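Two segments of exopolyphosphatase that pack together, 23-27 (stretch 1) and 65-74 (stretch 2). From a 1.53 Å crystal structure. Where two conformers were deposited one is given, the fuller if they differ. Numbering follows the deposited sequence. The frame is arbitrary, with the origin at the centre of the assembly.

Stretch 1 23-27: SVRLT
Stretch 2 (65-74) ETIQVLKEYK

Val-24 forms the apolar centre of this contact between a strand, 23-27, and a helix, 65-74, whose axes run parallel in the same N-to-C sense, 6° apart and 9.5 Å at closest approach. Its compact, branched side chain (chi1 t) points toward the helix and fits among several side chains: CG2 lies 3.8 Å from Thr-66 CG2, a methyl whose neighbour OG1 is hydrogen-bonded elsewhere in the structure, while CG1 meets Leu-70 CD2 at 3.7 Å, Tyr-73 CE2 at 3.8 Å and Val-69 CG1 at 4.1 Å. The spacing of these four follows the helical repeat (phi/psi near -64/-40), which brings them to one side; Val-69 is t, the others m at chi1, and Leu-70 is t at chi2.

Extended backbone, phi -117° to -132° and psi 125° to 156°, alternates the strand residues, so Leu-26 (t, p) also points toward the helix while Ser-23 and Arg-25 point away. CA of Val-24 sits 7.3 Å from CA of Thr-66, and CA of Leu-26 6.8 Å from CA of Tyr-73. Leu-26 CB lies over one face of the Tyr-73 ring, 3.7 Å from its centroid and 13° off the ring normal, in a CH-pi contact.

At the polar edge, Tyr-73 (chi1 -70°, chi2 -6°) reaches the strand backbone, and its OH donates a 2.8 Å hydrogen bond to Val-24 O, near the ring plane. Tyrosine suits both roles: apolar face, polar tip.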

# COMPACT_ATOMS: atom_id res chain seq x y z
N SER A 23 6.47 3.12 -9.92
CA SER A 23 7.26 4.20 -9.33
C SER A 23 8.39 3.67 -8.46
O SER A 23 8.34 2.54 -7.98
CB SER A 23 6.36 5.14 -8.53
OG SER A 23 5.84 4.50 -7.38
N VAL A 24 9.40 4.51 -8.32
CA VAL A 24 10.51 4.32 -7.42
C VAL A 24 10.45 5.46 -6.41
O VAL A 24 10.46 6.62 -6.79
CB VAL A 24 11.85 4.36 -8.18
CG1 VAL A 24 13.03 4.05 -7.26
CG2 VAL A 24 11.81 3.38 -9.38
N ARG A 25 10.40 5.11 -5.13
CA ARG A 25 10.12 6.11 -4.09
C ARG A 25 11.12 6.08 -2.97
O ARG A 25 11.55 5.00 -2.57
CB ARG A 25 8.73 5.90 -3.55
CG ARG A 25 7.66 6.27 -4.60
CD ARG A 25 6.29 6.20 -4.15
NE ARG A 25 6.02 7.17 -3.11
CZ ARG A 25 4.82 7.41 -2.64
NH1 ARG A 25 3.77 6.78 -3.14
NH2 ARG A 25 4.67 8.30 -1.67
N LEU A 26 11.47 7.27 -2.50
CA LEU A 26 12.43 7.49 -1.41
C LEU A 26 11.70 8.19 -0.26
O LEU A 26 10.95 9.15 -0.48
CB LEU A 26 13.57 8.39 -1.88
CG LEU A 26 14.53 8.91 -0.80
CD1 LEU A 26 15.35 7.76 -0.18
CD2 LEU A 26 15.42 10.03 -1.34
N THR A 27 11.92 7.72 0.96
CA THR A 27 11.42 8.34 2.16
C THR A 27 12.55 8.47 3.19
O THR A 27 13.21 7.50 3.47
CB THR A 27 10.26 7.51 2.77
OG1 THR A 27 9.27 7.22 1.76
CG2 THR A 27 9.55 8.30 3.88
N GLU A 65 16.57 4.18 -16.72
CA GLU A 65 15.96 5.31 -16.03
C GLU A 65 15.91 5.02 -14.53
O GLU A 65 16.14 5.90 -13.69
CB GLU A 65 14.55 5.63 -16.52
CG GLU A 65 14.06 6.93 -15.91
CD GLU A 65 12.71 7.40 -16.42
OE1 GLU A 65 12.17 6.77 -17.33
OE2 GLU A 65 12.19 8.42 -15.90
N THR A 66 15.59 3.78 -14.19
CA THR A 66 15.46 3.40 -12.77
C THR A 66 16.83 3.51 -12.08
O THR A 66 16.92 4.07 -11.00
CB THR A 66 14.87 2.00 -12.64
OG1 THR A 66 13.54 1.97 -13.14
CG2 THR A 66 14.72 1.60 -11.16
N ILE A 67 17.89 3.06 -12.75
CA ILE A 67 19.23 3.20 -12.21
C ILE A 67 19.56 4.69 -12.01
O ILE A 67 20.12 5.06 -10.98
CB ILE A 67 20.27 2.46 -13.08
CG1 ILE A 67 20.08 0.95 -12.92
CG2 ILE A 67 21.70 2.86 -12.72
CD1 ILE A 67 20.94 0.13 -13.79
N GLN A 68 19.22 5.56 -12.96
CA GLN A 68 19.54 6.98 -12.80
C GLN A 68 18.79 7.60 -11.60
O GLN A 68 19.38 8.35 -10.87
CB GLN A 68 19.26 7.78 -14.09
CG GLN A 68 19.78 9.25 -14.07
CD GLN A 68 21.12 9.48 -13.33
OE1 GLN A 68 21.16 10.06 -12.22
NE2 GLN A 68 22.22 9.03 -13.95
N VAL A 69 17.54 7.21 -11.40
CA VAL A 69 16.75 7.69 -10.25
C VAL A 69 17.38 7.23 -8.94
O VAL A 69 17.46 7.99 -7.97
CB VAL A 69 15.28 7.18 -10.31
CG1 VAL A 69 14.58 7.42 -8.99
CG2 VAL A 69 14.53 7.86 -11.46
N LEU A 70 17.85 5.99 -8.93
CA LEU A 70 18.45 5.42 -7.74
C LEU A 70 19.76 6.14 -7.42
O LEU A 70 20.06 6.35 -6.26
CB LEU A 70 18.63 3.89 -7.86
CG LEU A 70 17.36 3.08 -7.91
CD1 LEU A 70 17.61 1.63 -8.24
CD2 LEU A 70 16.60 3.18 -6.57
N LYS A 71 20.54 6.50 -8.44
CA LYS A 71 21.74 7.29 -8.21
C LYS A 71 21.40 8.63 -7.55
O LYS A 71 22.07 9.05 -6.60
CB LYS A 71 22.55 7.47 -9.50
CG LYS A 71 23.17 6.20 -10.04
CD LYS A 71 23.83 6.45 -11.40
CE LYS A 71 24.68 5.34 -11.86
NZ LYS A 71 25.28 5.69 -13.20
N GLU A 72 20.33 9.28 -8.03
CA GLU A 72 19.89 10.55 -7.48
C GLU A 72 19.44 10.38 -6.03
O GLU A 72 19.80 11.17 -5.19
CB GLU A 72 18.78 11.13 -8.34
CG GLU A 72 19.35 11.54 -9.69
CD GLU A 72 18.32 11.76 -10.78
OE1 GLU A 72 17.10 11.76 -10.47
OE2 GLU A 72 18.74 11.94 -11.96
N TYR A 73 18.75 9.27 -5.74
CA TYR A 73 18.35 9.00 -4.36
C TYR A 73 19.55 8.73 -3.48
O TYR A 73 19.61 9.20 -2.37
CB TYR A 73 17.37 7.83 -4.31
CG TYR A 73 15.99 8.09 -4.88
CD1 TYR A 73 15.60 9.37 -5.31
CD2 TYR A 73 15.06 7.08 -4.92
CE1 TYR A 73 14.34 9.59 -5.85
CE2 TYR A 73 13.81 7.28 -5.39
CZ TYR A 73 13.44 8.54 -5.86
OH TYR A 73 12.19 8.72 -6.33
N LYS A 74 20.53 8.01 -3.99
CA LYS A 74 21.73 7.74 -3.19
C LYS A 74 22.49 9.04 -2.87
O LYS A 74 23.03 9.19 -1.79
CB LYS A 74 22.63 6.74 -3.94
CG LYS A 74 23.90 6.29 -3.19
CD LYS A 74 23.62 5.70 -1.81
CE LYS A 74 24.86 4.98 -1.23
NZ LYS A 74 26.10 5.82 -1.25